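Long-range contacts in putative esterase (Bacteroides intestinalis DSM 17393, PDB 5VOL), which acts as a ferulic acid esterase of carbohydrate esterase family 1, probably releasing feruloyl groups from arabinoxylan: residues Y100-P104 with I185-S189; Y108-Y113 with Y148-H152. All blocks are in the same frame, centred on the assembly; numbering follows the deposited sequence.

Interaction 1 (Y100-P104 with I185-S189); sequences YFDMP and ILTRS. With IPA (isopropyl alcohol), chain R.
Met103 and Pro104 pack against Ile185 and Ser189 in a mostly buried contact, apolar at Met103, Pro104 and Ile185 and water-bridged at Ser189. It joins segment 100-104, a loop with a short, weakly bonded strand at 102-103, to one flank of helix 182-192, which lies in the long connection between central strands 158-162 and 214-218. The principle illustrated is that van der Waals packing and bridging water can join segments that share no direct hydrogen bond. The methyl CG2 of Ile185 serves two partners, lying 3.8 Å from Met103 CB and 3.8 Å from Pro104 CD, while the Pro104 and Ile185 side chains run past each other in opposite directions. Further along its chain, Met103 SD rests 4.0 Å from Leu186 CA, against the helix backbone, and the bend at chi3 (-66°) carries the terminal methyl away. An alanine in place of Met103 would probably leave Leu186 and the CB of Ser189 without their sulfur and methylene neighbours and open a gap beside the helix. Ser189 supplies the polar centre: with OG opposite the backbone N (chi1 -178°), the hydroxyl meets the edge of the Phe101 ring in its plane, 3.5 Å from CD2. Of two waters, one accepts from Phe101 N and lies 3.0 Å from Ser189 OG; the other donates to Asp102 O and lies 2.6 Å from Ser189 OG. Phe101 also touches Asn147 and Arg151 of helix 140-151. An isopropyl alcohol, probably from the crystallisation liquor, makes a weak hydrogen bond from O2 to Thr187 OG1, outside the contact proper. A single serine hydroxyl thus reaches two backbone polar groups through water, so its burial need not cost it polar partners.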
loop_
_atom_site.group_PDB
_atom_site.type_symbol
_atom_site.label_atom_id
_atom_site.label_comp_id
_atom_site.label_asym_id
_atom_site.label_seq_id
_atom_site.Cartn_x
_atom_site.Cartn_y
_atom_site.Cartn_z
ATOM N N TYR C 100 19.426 -19.568 18.493
ATOM C CA TYR C 100 18.852 -20.622 17.647
ATOM C C TYR C 100 19.865 -21.675 17.214
ATOM O O TYR C 100 19.481 -22.730 16.722
ATOM C CB TYR C 100 18.175 -19.989 16.395
ATOM C CG TYR C 100 16.961 -19.185 16.796
ATOM C CD1 TYR C 100 15.792 -19.827 17.165
ATOM C CD2 TYR C 100 17.010 -17.797 16.883
ATOM C CE1 TYR C 100 14.689 -19.115 17.589
ATOM C CE2 TYR C 100 15.907 -17.071 17.302
ATOM C CZ TYR C 100 14.745 -17.746 17.650
ATOM O OH TYR C 100 13.626 -17.072 18.082
ATOM N N PHE C 101 21.155 -21.405 17.397
ATOM C CA PHE C 101 22.167 -22.350 16.931
ATOM C C PHE C 101 22.702 -23.175 18.108
ATOM O O PHE C 101 22.488 -22.820 19.266
ATOM C CB PHE C 101 23.309 -21.611 16.233
ATOM C CG PHE C 101 22.840 -20.536 15.266
ATOM C CD1 PHE C 101 21.876 -20.815 14.316
ATOM C CD2 PHE C 101 23.369 -19.255 15.320
ATOM C CE1 PHE C 101 21.437 -19.834 13.421
ATOM C CE2 PHE C 101 22.942 -18.262 14.431
ATOM C CZ PHE C 101 21.974 -18.557 13.476
ATOM N N ASP C 102 23.392 -24.268 17.807
ATOM C CA ASP C 102 24.011 -25.087 18.851
ATOM C C ASP C 102 25.137 -24.335 19.538
ATOM O O ASP C 102 26.107 -23.905 18.901
ATOM C CB ASP C 102 24.512 -26.403 18.263
ATOM C CG ASP C 102 23.447 -27.457 18.249
ATOM O OD1 ASP C 102 22.292 -27.137 18.616
ATOM O OD2 ASP C 102 23.751 -28.615 17.890
ATOM N N MET C 103 24.977 -24.159 20.844
ATOM C CA MET C 103 25.970 -23.499 21.676
ATOM C C MET C 103 26.426 -24.440 22.805
ATOM O O MET C 103 25.730 -25.396 23.143
ATOM C CB MET C 103 25.397 -22.200 22.247
ATOM C CG MET C 103 24.980 -21.183 21.157
ATOM S SD MET C 103 24.028 -19.789 21.784
ATOM C CE MET C 103 22.544 -20.632 22.321
ATOM N N PRO C 104 27.601 -24.170 23.392
ATOM C CA PRO C 104 28.098 -25.018 24.499
ATOM C C PRO C 104 27.138 -25.027 25.689
ATOM O O PRO C 104 26.913 -23.979 26.294
ATOM C CB PRO C 104 29.433 -24.364 24.869
ATOM C CG PRO C 104 29.361 -22.991 24.333
ATOM C CD PRO C 104 28.540 -23.087 23.068
ATOM N N ILE C 185 28.125 -15.976 24.914
ATOM C CA ILE C 185 28.099 -17.212 24.161
ATOM C C ILE C 185 27.254 -17.010 22.883
ATOM O O ILE C 185 27.635 -17.439 21.790
ATOM C CB ILE C 185 27.544 -18.364 25.017
ATOM C CG1 ILE C 185 28.489 -18.622 26.218
ATOM C CG2 ILE C 185 27.404 -19.608 24.195
ATOM C CD1 ILE C 185 28.005 -19.676 27.212
ATOM N N LEU C 186 26.114 -16.347 23.035
ATOM C CA LEU C 186 25.259 -16.029 21.885
ATOM C C LEU C 186 26.029 -15.187 20.882
ATOM O O LEU C 186 25.997 -15.447 19.678
ATOM C CB LEU C 186 23.992 -15.300 22.331
ATOM C CG LEU C 186 23.167 -14.670 21.197
ATOM C CD1 LEU C 186 22.744 -15.747 20.199
ATOM C CD2 LEU C 186 21.967 -13.908 21.744
ATOM N N THR C 187 26.738 -14.186 21.388
ATOM C CA THR C 187 27.478 -13.264 20.536
ATOM C C THR C 187 28.477 -14.022 19.672
ATOM O O THR C 187 28.503 -13.846 18.449
ATOM C CB THR C 187 28.174 -12.190 21.371
ATOM O OG1 THR C 187 27.172 -11.406 22.017
ATOM C CG2 THR C 187 29.012 -11.272 20.495
ATOM N N ARG C 188 29.263 -14.901 20.287
ATOM C CA ARG C 188 30.211 -15.719 19.531
ATOM C C ARG C 188 29.514 -16.592 18.498
ATOM O O ARG C 188 30.006 -16.743 17.385
ATOM C CB ARG C 188 31.046 -16.610 20.463
ATOM C CG ARG C 188 31.965 -15.835 21.405
ATOM C CD ARG C 188 33.055 -16.754 21.990
ATOM N NE ARG C 188 32.529 -17.902 22.735
ATOM C CZ ARG C 188 32.242 -17.888 24.037
ATOM N NH1 ARG C 188 32.399 -16.776 24.753
ATOM N NH2 ARG C 188 31.784 -18.987 24.625
ATOM N N SER C 189 28.383 -17.179 18.882
ATOM C CA SER C 189 27.612 -18.058 17.999
ATOM C C SER C 189 27.117 -17.317 16.745
ATOM O O SER C 189 27.114 -17.866 15.645
ATOM C CB SER C 189 26.419 -18.655 18.753
ATOM O OG SER C 189 25.678 -19.555 17.939
HETATM C C1 IPA R . 23.389 -8.074 19.624
HETATM C C2 IPA R . 23.988 -9.183 20.499
HETATM C C3 IPA R . 23.924 -10.557 19.835
HETATM O O2 IPA R . 25.347 -8.904 20.751
HETATM O O HOH W 1 22.838 -19.095 18.764
HETATM O O HOH W 2 27.154 -21.648 17.558
#

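Interaction 2 (Y108-Y113 with Y148-H152); sequences YETFFY and YGQRH
Glu109 of helix 108-123 meets Arg151, at the C-terminal end of helix 140-151, and His152 just after it, and this polar group illustrates how one carboxylate can serve several donors. With CG anti to the backbone N (chi1 -171°), the glutamate chain runs on extended and carries its carboxylate to both partners. Arg151 grips it end-on in a bidentate salt bridge, NH2 to OE1 at 2.8 Å and NH1 to OE2 at 2.7 Å, with guanidinium and carboxylate nearly coplanar (28° apart) and the oxygens approached on their syn sides. His152 NE2 donates to Glu109 OE2 from the anti side, 2.8 Å away, in the plane of its own ring but tilted out of that of the carboxylate. All three bonds are nearly straight, above 160° at the hydrogen. OE2 therefore accepts two of them, an environment likely to keep the glutamate ionised.

The second kind of interaction is aromatic. The Tyr113 and His152 rings stack face to face, their centroids 4.1 Å apart. Tyr148 takes part in two edge-to-face pairs: it turns its edge to Phe112, with CE2 over the ring centre, and receives the edge of Tyr113 on its own face. The Tyr113 OH lies 3.1 Å from Tyr148 CD2 and is buried without a hydrogen-bonding partner, whereas Tyr148 OH bonds to Tyr100 O.

An aromatic cluster bordered by a salt bridge thus joins two neighbouring helices of the alpha/beta-hydrolase fold, one of which, helix 140-151, follows the probable nucleophile elbow.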
loop_
_atom_site.group_PDB
_atom_site.type_symbol
_atom_site.label_atom_id
_atom_site.label_comp_id
_atom_site.label_asym_id
_atom_site.label_seq_id
_atom_site.Cartn_x
_atom_site.Cartn_y
_atom_site.Cartn_z
ATOM N N TYR C 108 20.431 -25.809 20.861
ATOM C CA TYR C 108 19.058 -25.475 20.494
ATOM C C TYR C 108 18.719 -25.984 19.102
ATOM O O TYR C 108 17.609 -26.456 18.858
ATOM C CB TYR C 108 18.817 -23.959 20.586
ATOM C CG TYR C 108 17.345 -23.604 20.558
ATOM C CD1 TYR C 108 16.601 -23.552 21.726
ATOM C CD2 TYR C 108 16.693 -23.359 19.351
ATOM C CE1 TYR C 108 15.254 -23.236 21.702
ATOM C CE2 TYR C 108 15.346 -23.049 19.317
ATOM C CZ TYR C 108 14.632 -22.986 20.490
ATOM O OH TYR C 108 13.291 -22.677 20.461
ATOM N N GLU C 109 19.668 -25.912 18.183
ATOM C CA GLU C 109 19.390 -26.347 16.822
ATOM C C GLU C 109 19.119 -27.853 16.795
ATOM O O GLU C 109 18.223 -28.341 16.083
ATOM C CB GLU C 109 20.552 -25.985 15.895
ATOM C CG GLU C 109 20.267 -26.197 14.401
ATOM C CD GLU C 109 21.280 -25.499 13.512
ATOM O OE1 GLU C 109 21.768 -24.427 13.915
ATOM O OE2 GLU C 109 21.599 -26.018 12.414
ATOM N N THR C 110 19.882 -28.601 17.590
ATOM C CA THR C 110 19.683 -30.038 17.648
ATOM C C THR C 110 18.305 -30.323 18.229
ATOM O O THR C 110 17.609 -31.231 17.776
ATOM C CB THR C 110 20.787 -30.741 18.503
ATOM O OG1 THR C 110 22.058 -30.564 17.869
ATOM C CG2 THR C 110 20.494 -32.218 18.637
ATOM N N PHE C 111 17.904 -29.529 19.220
ATOM C CA PHE C 111 16.551 -29.628 19.764
ATOM C C PHE C 111 15.517 -29.333 18.663
ATOM O O PHE C 111 14.512 -30.031 18.528
ATOM C CB PHE C 111 16.356 -28.659 20.936
ATOM C CG PHE C 111 14.932 -28.169 21.092
ATOM C CD1 PHE C 111 13.942 -29.010 21.567
ATOM C CD2 PHE C 111 14.591 -26.868 20.748
ATOM C CE1 PHE C 111 12.641 -28.568 21.706
ATOM C CE2 PHE C 111 13.303 -26.407 20.898
ATOM C CZ PHE C 111 12.317 -27.256 21.363
ATOM N N PHE C 112 15.770 -28.280 17.893
ATOM C CA PHE C 112 14.814 -27.842 16.868
ATOM C C PHE C 112 14.562 -28.951 15.841
ATOM O O PHE C 112 13.420 -29.322 15.572
ATOM C CB PHE C 112 15.317 -26.578 16.168
ATOM C CG PHE C 112 14.338 -26.019 15.170
ATOM C CD1 PHE C 112 14.337 -26.469 13.858
ATOM C CD2 PHE C 112 13.406 -25.068 15.557
ATOM C CE1 PHE C 112 13.421 -25.959 12.924
ATOM C CE2 PHE C 112 12.481 -24.553 14.641
ATOM C CZ PHE C 112 12.490 -25.003 13.324
ATOM N N TYR C 113 15.638 -29.490 15.286
ATOM C CA TYR C 113 15.541 -30.465 14.194
ATOM C C TYR C 113 15.297 -31.917 14.586
ATOM O O TYR C 113 14.747 -32.672 13.776
ATOM C CB TYR C 113 16.803 -30.407 13.340
ATOM C CG TYR C 113 16.798 -29.155 12.529
ATOM C CD1 TYR C 113 15.985 -29.043 11.401
ATOM C CD2 TYR C 113 17.546 -28.060 12.918
ATOM C CE1 TYR C 113 15.944 -27.869 10.665
ATOM C CE2 TYR C 113 17.510 -26.886 12.193
ATOM C CZ TYR C 113 16.708 -26.798 11.069
ATOM O OH TYR C 113 16.681 -25.626 10.356
ATOM N N TYR C 148 19.398 -21.013 9.192
ATOM C CA TYR C 148 18.740 -22.310 9.057
ATOM C C TYR C 148 18.485 -22.620 7.583
ATOM O O TYR C 148 18.679 -23.755 7.113
ATOM C CB TYR C 148 17.406 -22.351 9.806
ATOM C CG TYR C 148 17.451 -22.666 11.291
ATOM C CD1 TYR C 148 18.640 -22.652 12.009
ATOM C CD2 TYR C 148 16.278 -22.982 11.972
ATOM C CE1 TYR C 148 18.651 -22.951 13.398
ATOM C CE2 TYR C 148 16.276 -23.273 13.331
ATOM C CZ TYR C 148 17.457 -23.264 14.040
ATOM O OH TYR C 148 17.404 -23.549 15.394
ATOM N N GLY C 149 18.020 -21.607 6.856
ATOM C CA GLY C 149 17.730 -21.783 5.443
ATOM C C GLY C 149 19.012 -22.019 4.669
ATOM O O GLY C 149 19.036 -22.766 3.696
ATOM N N GLN C 150 20.090 -21.389 5.121
ATOM C CA GLN C 150 21.383 -21.518 4.477
ATOM C C GLN C 150 21.979 -22.923 4.686
ATOM O O GLN C 150 22.494 -23.540 3.746
ATOM C CB GLN C 150 22.335 -20.446 5.007
ATOM C CG GLN C 150 22.049 -19.023 4.504
ATOM C CD GLN C 150 23.005 -18.000 5.099
ATOM O OE1 GLN C 150 23.421 -18.133 6.251
ATOM N NE2 GLN C 150 23.367 -16.981 4.312
ATOM N N ARG C 151 21.902 -23.435 5.911
ATOM C CA ARG C 151 22.545 -24.713 6.218
ATOM C C ARG C 151 21.567 -25.891 6.117
ATOM O O ARG C 151 21.983 -27.047 6.118
ATOM C CB ARG C 151 23.206 -24.660 7.615
ATOM C CG ARG C 151 24.530 -23.883 7.633
ATOM C CD ARG C 151 25.254 -23.873 9.000
ATOM N NE ARG C 151 24.494 -23.153 10.015
ATOM C CZ ARG C 151 23.702 -23.746 10.901
ATOM N NH1 ARG C 151 23.598 -25.067 10.910
ATOM N NH2 ARG C 151 23.028 -23.020 11.790
ATOM N N HIS C 152 20.271 -25.605 6.003
ATOM C CA HIS C 152 19.276 -26.662 5.850
ATOM C C HIS C 152 18.357 -26.424 4.655
ATOM O O HIS C 152 17.134 -26.556 4.766
ATOM C CB HIS C 152 18.438 -26.803 7.112
ATOM C CG HIS C 152 19.241 -27.170 8.320
ATOM N ND1 HIS C 152 19.560 -28.474 8.632
ATOM C CD2 HIS C 152 19.803 -26.403 9.284
ATOM C CE1 HIS C 152 20.276 -28.496 9.743
ATOM N NE2 HIS C 152 20.440 -27.256 10.162
#

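Along the chain the order is 100-104, 108-113, 148-152, 185-189, so both segments of interaction 2 fall between those of interaction 1; the two centres are about 12 Å apart. Besides the bond from Tyr148 to the backbone of Tyr100, a probable hydrogen bond of 2.6 Å from Asp102 OD2 to Thr110 OG1 joins them directly. Segment 100-104 packs against helix 182-192 and is bonded to helices 108-123 and 140-151, so that one segment connects three helices of the fold. Interaction 1 connects the segment after strand 83-87 to a later helical connection, interaction 2 joins two helices beside the central sheet, and both lie away from the calcium-binding residues.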